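Side-chain contacts in RNA-binding protein RMD9, mitochondrial (Saccharomyces cerevisiae S288C, PDB 7A9X), which binds a dodecameric RNA motif in the 3'-UTRs of mitochondrial mRNAs and takes part in the processing or stability of these messages: residues L129-D134 / S438-L443; K385-I390 / I420-K425; F403-L408 / P433-S438. All blocks are in the same frame, centred on the assembly; numbering follows the deposited sequence.

Contact 1 of 3, residues L129-D134 / S438-L443; sequences LSRKPD and SYRILL. With nucleotides of chain B.
Asp134 and Arg440 meet across a gap that their backbones leave wide, loop 129-134 coming no nearer to helix segment 438-443 than 10.8 Å, from Arg131 CA to Ser438 CA. Side chains and RNA bridge that distance. Arg440, extended from CG to NE, reaches Asp134 end-on, one nitrogen to each carboxylate oxygen. NH1 of Arg440 binds OD1 of Asp134 at 3.0 Å and NH2 of Arg440 binds OD2 of Asp134 at 3.2 Å; both bonds are nearly straight and lie on the syn sides, well out of the carboxylate plane though in that of the guanidinium. The two planes are turned 42° apart. The same NH1 of Arg440 also donates to O2 of U11 of chain B at 2.8 Å, so salt bridge and base contact share one nitrogen. Arg131 completes a salt-bridge network: its NH1 pairs with OD1 of Asp134, though the hydrogen bond is weak, and this shared carboxylate probably offsets the closeness of the two arginines. A methionine in place of Arg440 would probably leave Asp134 without its two-nitrogen grip, with the weak bond from Arg131 remaining, and O2 of U11 of chain B without this hydrogen bond. Along the loop, Lys132 N donates to O4 of U10 of chain B at 3.0 Å, a backbone bond to the base. The lysine chain bends at chi3 (53°), and its NZ lies 2.7 Å from both OP1 of A9 and OP2 of U10 of chain B, tying together two successive phosphates. NE of Arg440 forms a salt bridge with Asp480 at helix 478-486, Ile441 packs on helix 401-410, and Tyr439 rests against helix 454-470, so the loop after helix 105-128 faces, across the bound RNA, the helix at the start of the inferred eighth repeat.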
loop_
_atom_site.group_PDB
_atom_site.type_symbol
_atom_site.label_atom_id
_atom_site.label_comp_id
_atom_site.label_asym_id
_atom_site.label_seq_id
_atom_site.Cartn_x
_atom_site.Cartn_y
_atom_site.Cartn_z
ATOM N N LEU A 129 4.293 4.010 -10.525
ATOM C CA LEU A 129 4.938 5.314 -10.575
ATOM C C LEU A 129 6.390 5.220 -10.112
ATOM O O LEU A 129 6.778 4.318 -9.366
ATOM C CB LEU A 129 4.188 6.316 -9.699
ATOM C CG LEU A 129 2.788 6.722 -10.149
ATOM C CD1 LEU A 129 2.071 7.440 -9.021
ATOM C CD2 LEU A 129 2.875 7.607 -11.381
ATOM N N SER A 130 7.197 6.185 -10.564
ATOM C CA SER A 130 8.589 6.246 -10.131
ATOM C C SER A 130 8.700 6.521 -8.638
ATOM O O SER A 130 9.702 6.158 -8.013
ATOM C CB SER A 130 9.338 7.315 -10.928
ATOM O OG SER A 130 8.690 8.570 -10.821
ATOM N N ARG A 131 7.689 7.157 -8.056
ATOM C CA ARG A 131 7.640 7.393 -6.623
ATOM C C ARG A 131 6.190 7.618 -6.231
ATOM O O ARG A 131 5.346 7.949 -7.069
ATOM C CB ARG A 131 8.503 8.591 -6.214
ATOM C CG ARG A 131 8.011 9.923 -6.757
ATOM C CD ARG A 131 8.774 11.084 -6.139
ATOM N NE ARG A 131 8.316 12.376 -6.642
ATOM C CZ ARG A 131 7.350 13.099 -6.083
ATOM N NH1 ARG A 131 6.733 12.661 -4.995
ATOM N NH2 ARG A 131 7.001 14.264 -6.613
ATOM N N LYS A 132 5.906 7.419 -4.950
ATOM C CA LYS A 132 4.586 7.746 -4.440
ATOM C C LYS A 132 4.383 9.258 -4.475
ATOM O O LYS A 132 5.314 10.017 -4.184
ATOM C CB LYS A 132 4.409 7.225 -3.016
ATOM C CG LYS A 132 4.223 5.722 -2.922
ATOM C CD LYS A 132 4.274 5.243 -1.480
ATOM C CE LYS A 132 3.301 6.007 -0.600
ATOM N NZ LYS A 132 3.294 5.481 0.793
ATOM N N PRO A 133 3.196 9.727 -4.847
ATOM C CA PRO A 133 2.938 11.169 -4.808
ATOM C C PRO A 133 2.887 11.679 -3.379
ATOM O O PRO A 133 2.547 10.951 -2.442
ATOM C CB PRO A 133 1.576 11.306 -5.499
ATOM C CG PRO A 133 0.932 9.970 -5.345
ATOM C CD PRO A 133 2.058 8.973 -5.398
ATOM N N ASP A 134 3.245 12.951 -3.223
ATOM C CA ASP A 134 3.184 13.595 -1.920
ATOM C C ASP A 134 1.747 13.643 -1.413
ATOM O O ASP A 134 0.799 13.829 -2.179
ATOM C CB ASP A 134 3.760 15.008 -1.999
ATOM C CG ASP A 134 5.195 15.025 -2.482
ATOM O OD1 ASP A 134 5.889 14.001 -2.318
ATOM O OD2 ASP A 134 5.632 16.062 -3.025
ATOM N N SER A 438 15.671 10.333 -2.525
ATOM C CA SER A 438 17.017 10.203 -1.977
ATOM C C SER A 438 17.504 11.523 -1.393
ATOM O O SER A 438 18.018 11.567 -0.269
ATOM C CB SER A 438 17.975 9.710 -3.062
ATOM O OG SER A 438 17.980 10.599 -4.169
ATOM N N TYR A 439 17.348 12.613 -2.147
ATOM C CA TYR A 439 17.802 13.912 -1.665
ATOM C C TYR A 439 17.040 14.339 -0.417
ATOM O O TYR A 439 17.609 15.007 0.454
ATOM C CB TYR A 439 17.667 14.956 -2.774
ATOM C CG TYR A 439 18.467 14.623 -4.019
ATOM C CD1 TYR A 439 17.934 13.813 -5.016
ATOM C CD2 TYR A 439 19.754 15.116 -4.195
ATOM C CE1 TYR A 439 18.661 13.502 -6.153
ATOM C CE2 TYR A 439 20.489 14.811 -5.331
ATOM C CZ TYR A 439 19.936 14.004 -6.306
ATOM O OH TYR A 439 20.658 13.697 -7.438
ATOM N N ARG A 440 15.766 13.959 -0.305
ATOM C CA ARG A 440 15.030 14.212 0.929
ATOM C C ARG A 440 15.620 13.423 2.092
ATOM O O ARG A 440 15.810 13.968 3.185
ATOM C CB ARG A 440 13.552 13.867 0.745
ATOM C CG ARG A 440 12.762 14.901 -0.034
ATOM C CD ARG A 440 11.350 14.422 -0.319
ATOM N NE ARG A 440 10.565 15.441 -1.007
ATOM C CZ ARG A 440 9.352 15.237 -1.512
ATOM N NH1 ARG A 440 8.781 14.043 -1.411
ATOM N NH2 ARG A 440 8.714 16.227 -2.121
ATOM N N ILE A 441 15.921 12.142 1.871
ATOM C CA ILE A 441 16.436 11.301 2.947
ATOM C C ILE A 441 17.849 11.722 3.329
ATOM O O ILE A 441 18.213 11.719 4.510
ATOM C CB ILE A 441 16.377 9.819 2.538
ATOM C CG1 ILE A 441 14.933 9.410 2.243
ATOM C CG2 ILE A 441 16.964 8.941 3.632
ATOM C CD1 ILE A 441 14.813 8.086 1.536
ATOM N N LEU A 442 18.668 12.089 2.337
ATOM C CA LEU A 442 20.027 12.535 2.627
ATOM C C LEU A 442 20.024 13.771 3.519
ATOM O O LEU A 442 20.871 13.906 4.410
ATOM C CB LEU A 442 20.778 12.809 1.323
ATOM C CG LEU A 442 21.266 11.577 0.557
ATOM C CD1 LEU A 442 21.671 11.948 -0.859
ATOM C CD2 LEU A 442 22.432 10.930 1.285
ATOM N N LEU A 443 19.073 14.681 3.303
ATOM C CA LEU A 443 18.927 15.813 4.213
ATOM C C LEU A 443 18.424 15.356 5.576
ATOM O O LEU A 443 18.949 15.781 6.612
ATOM C CB LEU A 443 17.982 16.855 3.617
ATOM C CG LEU A 443 17.663 18.061 4.506
ATOM C CD1 LEU A 443 18.931 18.822 4.863
ATOM C CD2 LEU A 443 16.656 18.981 3.833
ATOM P P A B 9 1.988 1.983 0.270
ATOM O OP1 A B 9 1.849 3.259 1.015
ATOM O OP2 A B 9 2.365 2.025 -1.163
ATOM O "O5'" A B 9 3.058 1.065 1.026
ATOM C "C5'" A B 9 3.720 -0.006 0.360
ATOM C "C4'" A B 9 5.202 0.223 0.190
ATOM O "O4'" A B 9 5.568 -0.037 -1.188
ATOM C "C3'" A B 9 5.715 1.632 0.466
ATOM O "O3'" A B 9 5.982 1.836 1.846
ATOM C "C2'" A B 9 6.961 1.725 -0.410
ATOM O "O2'" A B 9 8.070 1.112 0.228
ATOM C "C1'" A B 9 6.565 0.865 -1.611
ATOM N N9 A B 9 6.024 1.652 -2.738
ATOM C C8 A B 9 4.701 1.802 -3.071
ATOM N N7 A B 9 4.496 2.540 -4.134
ATOM C C5 A B 9 5.775 2.897 -4.537
ATOM C C6 A B 9 6.242 3.678 -5.610
ATOM N N6 A B 9 5.442 4.263 -6.504
ATOM N N1 A B 9 7.576 3.842 -5.736
ATOM C C2 A B 9 8.377 3.253 -4.838
ATOM N N3 A B 9 8.057 2.497 -3.788
ATOM C C4 A B 9 6.727 2.354 -3.690
ATOM P P U B 11 10.014 6.038 4.988
ATOM O OP1 U B 11 10.535 5.907 6.375
ATOM O OP2 U B 11 8.589 5.719 4.715
ATOM O "O5'" U B 11 10.293 7.526 4.487
ATOM C "C5'" U B 11 11.564 8.130 4.658
ATOM C "C4'" U B 11 11.638 9.464 3.962
ATOM O "O4'" U B 11 11.594 9.272 2.523
ATOM C "C3'" U B 11 10.494 10.426 4.236
ATOM O "O3'" U B 11 10.625 11.112 5.468
ATOM C "C2'" U B 11 10.531 11.338 3.018
ATOM O "O2'" U B 11 11.580 12.287 3.130
ATOM C "C1'" U B 11 10.901 10.344 1.916
ATOM N N1 U B 11 9.704 9.803 1.236
ATOM C C2 U B 11 9.047 10.613 0.328
ATOM O O2 U B 11 9.406 11.747 0.060
ATOM N N3 U B 11 7.950 10.038 -0.265
ATOM C C4 U B 11 7.456 8.768 -0.041
ATOM O O4 U B 11 6.453 8.391 -0.648
ATOM C C5 U B 11 8.191 7.997 0.912
ATOM C C6 U B 11 9.263 8.529 1.503
ATOM P P U B 10 6.318 3.299 2.423
ATOM O OP1 U B 10 6.152 3.240 3.898
ATOM O OP2 U B 10 5.550 4.304 1.644
ATOM O "O5'" U B 10 7.869 3.503 2.115
ATOM C "C5'" U B 10 8.868 2.851 2.888
ATOM C "C4'" U B 10 10.245 3.335 2.509
ATOM O "O4'" U B 10 10.450 3.111 1.093
ATOM C "C3'" U B 10 10.493 4.824 2.705
ATOM O "O3'" U B 10 10.920 5.127 4.024
ATOM C "C2'" U B 10 11.543 5.153 1.648
ATOM O "O2'" U B 10 12.850 4.869 2.124
ATOM C "C1'" U B 10 11.199 4.164 0.531
ATOM N N1 U B 10 10.406 4.776 -0.560
ATOM C C2 U B 10 11.086 5.191 -1.690
ATOM O O2 U B 10 12.293 5.080 -1.813
ATOM N N3 U B 10 10.298 5.739 -2.671
ATOM C C4 U B 10 8.929 5.908 -2.637
ATOM O O4 U B 10 8.360 6.420 -3.601
ATOM C C5 U B 10 8.298 5.452 -1.435
ATOM C C6 U B 10 9.040 4.913 -0.465
#

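Contact 2 of 3, residues K385-I390 / I420-K425; sequences KLQEII and IDFIDK
Ile390 and Phe422 make the closest approach between helix segments 385-390 and 420-425, a small apolar bridge between backbones that come no nearer than 10.5 Å, from Gln387 CA to Phe422 CA. The delta methyl of the isoleucine does the touching: CD1 of Ile390 lies 3.6 Å from CE2 of Phe422 and 3.8 Å from CZ of Phe422. It comes to the edge of the ring, near its plane, and the two side chains approach from opposite directions. Phe422 spans its share of the gap because CG is anti to the backbone N (chi1 175°), which sends the ring out from its helix. At the exposed margin the aliphatic part of Gln387 adds a looser contact, its CG 4.5 Å from CZ of Phe422. Hydrogen bonds play no part across these segments.

A second shell surrounds both partners. The ring of Phe422 also makes an edge-to-face contact with Phe383, about two turns before Ile390 on helix 379-396, while Ile390 packs on Phe404 of helix 401-410 and on Tyr430. Ile423 turns to the same intervening helix, touching Phe404 and Met407, and Leu386 likewise meets Met407. The helices 379-396 and 417-429 therefore meet beside helix 401-410, which lies between them in the chain. Such contact between the second helices of consecutive helical hairpins, here of the inferred repeats six and seven, is consistent with the pentatricopeptide-repeat solenoid.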
loop_
_atom_site.group_PDB
_atom_site.type_symbol
_atom_site.label_atom_id
_atom_site.label_comp_id
_atom_site.label_asym_id
_atom_site.label_seq_id
_atom_site.Cartn_x
_atom_site.Cartn_y
_atom_site.Cartn_z
ATOM N N LYS A 385 27.576 -7.078 6.600
ATOM C CA LYS A 385 26.410 -7.781 6.073
ATOM C C LYS A 385 25.715 -6.973 4.984
ATOM O O LYS A 385 25.198 -7.552 4.023
ATOM C CB LYS A 385 25.433 -8.106 7.204
ATOM C CG LYS A 385 24.383 -9.149 6.844
ATOM C CD LYS A 385 25.001 -10.531 6.677
ATOM C CE LYS A 385 23.940 -11.584 6.389
ATOM N NZ LYS A 385 24.514 -12.960 6.334
ATOM N N LEU A 386 25.695 -5.643 5.114
ATOM C CA LEU A 386 25.115 -4.804 4.067
ATOM C C LEU A 386 25.868 -4.959 2.753
ATOM O O LEU A 386 25.255 -5.014 1.681
ATOM C CB LEU A 386 25.107 -3.339 4.503
ATOM C CG LEU A 386 24.038 -2.901 5.503
ATOM C CD1 LEU A 386 24.267 -1.459 5.919
ATOM C CD2 LEU A 386 22.648 -3.075 4.910
ATOM N N GLN A 387 27.202 -5.024 2.815
ATOM C CA GLN A 387 27.992 -5.201 1.601
ATOM C C GLN A 387 27.659 -6.520 0.917
ATOM O O GLN A 387 27.586 -6.588 -0.315
ATOM C CB GLN A 387 29.483 -5.125 1.928
ATOM C CG GLN A 387 29.943 -3.759 2.403
ATOM C CD GLN A 387 31.393 -3.758 2.843
ATOM O OE1 GLN A 387 31.951 -4.803 3.181
ATOM N NE2 GLN A 387 32.013 -2.583 2.836
ATOM N N GLU A 388 27.457 -7.579 1.702
ATOM C CA GLU A 388 27.027 -8.850 1.130
ATOM C C GLU A 388 25.646 -8.722 0.498
ATOM O O GLU A 388 25.382 -9.307 -0.560
ATOM C CB GLU A 388 27.036 -9.932 2.209
ATOM C CG GLU A 388 26.487 -11.279 1.764
ATOM C CD GLU A 388 26.437 -12.293 2.895
ATOM O OE1 GLU A 388 27.217 -12.152 3.861
ATOM O OE2 GLU A 388 25.614 -13.229 2.819
ATOM N N ILE A 389 24.757 -7.952 1.129
ATOM C CA ILE A 389 23.428 -7.723 0.575
ATOM C C ILE A 389 23.519 -6.920 -0.718
ATOM O O ILE A 389 22.818 -7.209 -1.696
ATOM C CB ILE A 389 22.540 -7.028 1.624
ATOM C CG1 ILE A 389 22.314 -7.954 2.823
ATOM C CG2 ILE A 389 21.213 -6.600 1.016
ATOM C CD1 ILE A 389 21.652 -7.282 4.005
ATOM N N ILE A 390 24.384 -5.904 -0.749
ATOM C CA ILE A 390 24.534 -5.083 -1.948
ATOM C C ILE A 390 25.121 -5.905 -3.090
ATOM O O ILE A 390 24.699 -5.782 -4.246
ATOM C CB ILE A 390 25.394 -3.845 -1.634
ATOM C CG1 ILE A 390 24.650 -2.913 -0.678
ATOM C CG2 ILE A 390 25.771 -3.111 -2.911
ATOM C CD1 ILE A 390 25.515 -1.817 -0.099
ATOM N N ILE A 420 26.113 7.263 5.885
ATOM C CA ILE A 420 25.439 8.244 5.042
ATOM C C ILE A 420 26.261 8.515 3.788
ATOM O O ILE A 420 25.738 8.504 2.665
ATOM C CB ILE A 420 25.174 9.537 5.834
ATOM C CG1 ILE A 420 24.394 9.227 7.111
ATOM C CG2 ILE A 420 24.426 10.551 4.979
ATOM C CD1 ILE A 420 24.144 10.445 7.983
ATOM N N ASP A 421 27.563 8.761 3.961
ATOM C CA ASP A 421 28.441 8.974 2.818
ATOM C C ASP A 421 28.602 7.711 1.984
ATOM O O ASP A 421 28.845 7.805 0.775
ATOM C CB ASP A 421 29.808 9.473 3.294
ATOM C CG ASP A 421 29.717 10.761 4.088
ATOM O OD1 ASP A 421 28.816 11.574 3.805
ATOM O OD2 ASP A 421 30.541 10.956 5.003
ATOM N N PHE A 422 28.469 6.535 2.600
ATOM C CA PHE A 422 28.560 5.290 1.849
ATOM C C PHE A 422 27.378 5.138 0.897
ATOM O O PHE A 422 27.558 4.800 -0.278
ATOM C CB PHE A 422 28.648 4.108 2.816
ATOM C CG PHE A 422 28.631 2.762 2.143
ATOM C CD1 PHE A 422 29.760 2.273 1.502
ATOM C CD2 PHE A 422 27.487 1.981 2.163
ATOM C CE1 PHE A 422 29.746 1.029 0.884
ATOM C CE2 PHE A 422 27.462 0.736 1.552
ATOM C CZ PHE A 422 28.591 0.258 0.910
ATOM N N ILE A 423 26.161 5.399 1.383
ATOM C CA ILE A 423 24.983 5.279 0.530
ATOM C C ILE A 423 24.981 6.365 -0.537
ATOM O O ILE A 423 24.669 6.103 -1.706
ATOM C CB ILE A 423 23.696 5.326 1.375
ATOM C CG1 ILE A 423 23.677 4.183 2.387
ATOM C CG2 ILE A 423 22.465 5.245 0.475
ATOM C CD1 ILE A 423 23.864 2.835 1.758
ATOM N N ASP A 424 25.317 7.599 -0.152
ATOM C CA ASP A 424 25.366 8.695 -1.115
ATOM C C ASP A 424 26.340 8.386 -2.242
ATOM O O ASP A 424 26.054 8.654 -3.415
ATOM C CB ASP A 424 25.756 9.991 -0.402
ATOM C CG ASP A 424 25.378 11.230 -1.187
ATOM O OD1 ASP A 424 24.863 11.089 -2.316
ATOM O OD2 ASP A 424 25.592 12.348 -0.669
ATOM N N LYS A 425 27.491 7.803 -1.903
ATOM C CA LYS A 425 28.471 7.419 -2.910
ATOM C C LYS A 425 27.949 6.308 -3.814
ATOM O O LYS A 425 28.248 6.295 -5.013
ATOM C CB LYS A 425 29.767 6.996 -2.219
ATOM C CG LYS A 425 30.769 6.268 -3.095
ATOM C CD LYS A 425 31.945 5.785 -2.257
ATOM C CE LYS A 425 32.882 4.890 -3.052
ATOM N NZ LYS A 425 33.956 4.323 -2.190
#

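Contact 3 of 3, residues F403-L408 / P433-S438; sequences FFNVML and PRTIIS. With nucleotides of chain B.
Asn405 lies against Ile437 and Ser438, and its side chain crosses that of Ile437 at about a right angle. The nitrogen end of its amide passes the isoleucine branch point, with ND2 of Asn405 3.8 Å from CB of Ile437, while the oxygen end abuts Ser438, with OD1 of Asn405 3.4 Å from CB of Ser438. No hydrogen bond joins the two segments directly; the polar atoms of Asn405 are used in other directions. ND2 donates to Glu401 and to O2 of U10 of chain B, the latter over 3.1 Å at 156°, and OD1 is bonded to Tyr427, which together should limit rotation of the amide. Asn405 contacts the base directly, consistent with a part in RNA recognition.

Ile437 points apolar branches at two successive bases. With CG2 anti to the backbone N, CG2 of Ile437 sits 3.7 Å from O2 of U10 of chain B, while CD1 of Ile437 reaches within 3.3 Å of C2 of U11 of chain B. From helix 401-410, CG2 of Val406 packs on the sugar of U10 of chain B. Arg434 grips Ser438 side-on: NE and NH1 both donate to OG, NH1 of Arg434 lying 2.8 Å from OG of Ser438 with the hydroxyl in the guanidinium plane, and OG is also hydrogen-bonded to Glu401. Thr435 N-caps the following helix, its OG1 accepting from N of Ile437 and also hydrogen-bonded to Glu401. Helix 401-410, assigned by inference to repeat seven, lies beside the start of helix 436-445, with Tyr427 of helix 417-429 against Ser438 and Phe368 of helix 357-374 against Val406.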
loop_
_atom_site.group_PDB
_atom_site.type_symbol
_atom_site.label_atom_id
_atom_site.label_comp_id
_atom_site.label_asym_id
_atom_site.label_seq_id
_atom_site.Cartn_x
_atom_site.Cartn_y
_atom_site.Cartn_z
ATOM N N PHE A 403 15.865 0.771 -3.131
ATOM C CA PHE A 403 16.720 -0.166 -2.408
ATOM C C PHE A 403 17.657 0.568 -1.454
ATOM O O PHE A 403 17.747 0.227 -0.269
ATOM C CB PHE A 403 17.516 -1.018 -3.399
ATOM C CG PHE A 403 18.523 -1.931 -2.749
ATOM C CD1 PHE A 403 18.124 -3.131 -2.178
ATOM C CD2 PHE A 403 19.869 -1.596 -2.720
ATOM C CE1 PHE A 403 19.046 -3.974 -1.583
ATOM C CE2 PHE A 403 20.796 -2.435 -2.128
ATOM C CZ PHE A 403 20.386 -3.626 -1.559
ATOM N N PHE A 404 18.357 1.588 -1.952
ATOM C CA PHE A 404 19.245 2.370 -1.102
ATOM C C PHE A 404 18.498 3.402 -0.263
ATOM O O PHE A 404 18.984 3.774 0.810
ATOM C CB PHE A 404 20.318 3.057 -1.949
ATOM C CG PHE A 404 21.496 2.175 -2.270
ATOM C CD1 PHE A 404 22.295 1.667 -1.253
ATOM C CD2 PHE A 404 21.815 1.865 -3.584
ATOM C CE1 PHE A 404 23.385 0.859 -1.539
ATOM C CE2 PHE A 404 22.906 1.058 -3.879
ATOM C CZ PHE A 404 23.691 0.553 -2.853
ATOM N N ASN A 405 17.329 3.863 -0.720
ATOM C CA ASN A 405 16.546 4.805 0.075
ATOM C C ASN A 405 16.063 4.167 1.373
ATOM O O ASN A 405 16.181 4.770 2.448
ATOM C CB ASN A 405 15.360 5.331 -0.738
ATOM C CG ASN A 405 15.790 6.190 -1.918
ATOM O OD1 ASN A 405 16.910 6.704 -1.954
ATOM N ND2 ASN A 405 14.898 6.351 -2.889
ATOM N N VAL A 406 15.518 2.950 1.293
ATOM C CA VAL A 406 15.085 2.241 2.496
ATOM C C VAL A 406 16.274 1.972 3.410
ATOM O O VAL A 406 16.204 2.187 4.626
ATOM C CB VAL A 406 14.362 0.934 2.121
ATOM C CG1 VAL A 406 14.012 0.151 3.372
ATOM C CG2 VAL A 406 13.118 1.228 1.308
ATOM N N MET A 407 17.381 1.495 2.836
ATOM C CA MET A 407 18.577 1.221 3.626
ATOM C C MET A 407 19.043 2.463 4.374
ATOM O O MET A 407 19.312 2.406 5.579
ATOM C CB MET A 407 19.686 0.693 2.714
ATOM C CG MET A 407 20.918 0.184 3.442
ATOM S SD MET A 407 22.287 -0.163 2.322
ATOM C CE MET A 407 21.518 -1.283 1.157
ATOM N N LEU A 408 19.131 3.599 3.677
ATOM C CA LEU A 408 19.601 4.830 4.306
ATOM C C LEU A 408 18.629 5.318 5.374
ATOM O O LEU A 408 19.055 5.777 6.441
ATOM C CB LEU A 408 19.816 5.908 3.246
ATOM C CG LEU A 408 20.291 7.270 3.754
ATOM C CD1 LEU A 408 21.608 7.134 4.503
ATOM C CD2 LEU A 408 20.429 8.248 2.603
ATOM N N PRO A 433 19.116 5.718 -11.383
ATOM C CA PRO A 433 18.176 6.786 -11.753
ATOM C C PRO A 433 17.641 7.484 -10.513
ATOM O O PRO A 433 16.940 6.867 -9.703
ATOM C CB PRO A 433 17.072 6.039 -12.513
ATOM C CG PRO A 433 17.725 4.778 -12.993
ATOM C CD PRO A 433 18.722 4.411 -11.934
ATOM N N ARG A 434 17.968 8.762 -10.353
ATOM C CA ARG A 434 17.696 9.459 -9.104
ATOM C C ARG A 434 16.297 10.063 -9.095
ATOM O O ARG A 434 15.809 10.556 -10.115
ATOM C CB ARG A 434 18.740 10.554 -8.877
ATOM C CG ARG A 434 20.175 10.046 -8.846
ATOM C CD ARG A 434 20.399 9.089 -7.684
ATOM N NE ARG A 434 20.142 9.728 -6.397
ATOM C CZ ARG A 434 21.042 10.433 -5.718
ATOM N NH1 ARG A 434 20.720 10.983 -4.555
ATOM N NH2 ARG A 434 22.267 10.591 -6.204
ATOM N N THR A 435 15.652 10.005 -7.934
ATOM C CA THR A 435 14.415 10.721 -7.656
ATOM C C THR A 435 14.659 11.699 -6.512
ATOM O O THR A 435 15.736 11.732 -5.911
ATOM C CB THR A 435 13.273 9.766 -7.295
ATOM O OG1 THR A 435 13.452 9.290 -5.955
ATOM C CG2 THR A 435 13.233 8.587 -8.248
ATOM N N ILE A 436 13.636 12.501 -6.204
ATOM C CA ILE A 436 13.743 13.439 -5.095
ATOM C C ILE A 436 13.717 12.756 -3.736
ATOM O O ILE A 436 14.040 13.398 -2.731
ATOM C CB ILE A 436 12.618 14.491 -5.157
ATOM C CG1 ILE A 436 11.255 13.836 -4.938
ATOM C CG2 ILE A 436 12.649 15.223 -6.490
ATOM C CD1 ILE A 436 10.104 14.826 -4.923
ATOM N N ILE A 437 13.344 11.474 -3.680
ATOM C CA ILE A 437 13.270 10.773 -2.400
ATOM C C ILE A 437 14.646 10.695 -1.748
ATOM O O ILE A 437 14.793 10.954 -0.547
ATOM C CB ILE A 437 12.665 9.369 -2.585
ATOM C CG1 ILE A 437 11.374 9.432 -3.406
ATOM C CG2 ILE A 437 12.422 8.714 -1.230
ATOM C CD1 ILE A 437 10.266 10.220 -2.761
ATOM N N SER A 438 15.671 10.333 -2.525
ATOM C CA SER A 438 17.017 10.203 -1.977
ATOM C C SER A 438 17.504 11.523 -1.393
ATOM O O SER A 438 18.018 11.567 -0.269
ATOM C CB SER A 438 17.975 9.710 -3.062
ATOM O OG SER A 438 17.980 10.599 -4.169
ATOM P P U B 10 6.318 3.299 2.423
ATOM O OP1 U B 10 6.152 3.240 3.898
ATOM O OP2 U B 10 5.550 4.304 1.644
ATOM O "O5'" U B 10 7.869 3.503 2.115
ATOM C "C5'" U B 10 8.868 2.851 2.888
ATOM C "C4'" U B 10 10.245 3.335 2.509
ATOM O "O4'" U B 10 10.450 3.111 1.093
ATOM C "C3'" U B 10 10.493 4.824 2.705
ATOM O "O3'" U B 10 10.920 5.127 4.024
ATOM C "C2'" U B 10 11.543 5.153 1.648
ATOM O "O2'" U B 10 12.850 4.869 2.124
ATOM C "C1'" U B 10 11.199 4.164 0.531
ATOM N N1 U B 10 10.406 4.776 -0.560
ATOM C C2 U B 10 11.086 5.191 -1.690
ATOM O O2 U B 10 12.293 5.080 -1.813
ATOM N N3 U B 10 10.298 5.739 -2.671
ATOM C C4 U B 10 8.929 5.908 -2.637
ATOM O O4 U B 10 8.360 6.420 -3.601
ATOM C C5 U B 10 8.298 5.452 -1.435
ATOM C C6 U B 10 9.040 4.913 -0.465
ATOM P P U B 11 10.014 6.038 4.988
ATOM O OP1 U B 11 10.535 5.907 6.375
ATOM O OP2 U B 11 8.589 5.719 4.715
ATOM O "O5'" U B 11 10.293 7.526 4.487
ATOM C "C5'" U B 11 11.564 8.130 4.658
ATOM C "C4'" U B 11 11.638 9.464 3.962
ATOM O "O4'" U B 11 11.594 9.272 2.523
ATOM C "C3'" U B 11 10.494 10.426 4.236
ATOM O "O3'" U B 11 10.625 11.112 5.468
ATOM C "C2'" U B 11 10.531 11.338 3.018
ATOM O "O2'" U B 11 11.580 12.287 3.130
ATOM C "C1'" U B 11 10.901 10.344 1.916
ATOM N N1 U B 11 9.704 9.803 1.236
ATOM C C2 U B 11 9.047 10.613 0.328
ATOM O O2 U B 11 9.406 11.747 0.060
ATOM N N3 U B 11 7.950 10.038 -0.265
ATOM C C4 U B 11 7.456 8.768 -0.041
ATOM O O4 U B 11 6.453 8.391 -0.648
ATOM C C5 U B 11 8.191 7.997 0.912
ATOM C C6 U B 11 9.263 8.529 1.503
#

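Contacts 1 and 3 are buried at the RNA and share helix 436-445, their centres about 7 Å apart; contact 2 is partly buried and its nearest atom is about 10 Å from the nucleic acid. The chemistry follows this placement. Contact 1 is ionic between its segments, hydrogen-bonded to the RNA, and joins distant parts of the chain; contact 3 combines an amide with apolar branches between two inferred successive repeats, and contact 2 is purely apolar between helices. Contacts 2 and 3 meet at Phe404 and Met407 of helix 401-410, both packed against Ile423, whereas Ile436 packs against Arg131 to join contact 3 to contact 1. Both later contacts fall within the long chain loop that contact 1 closes.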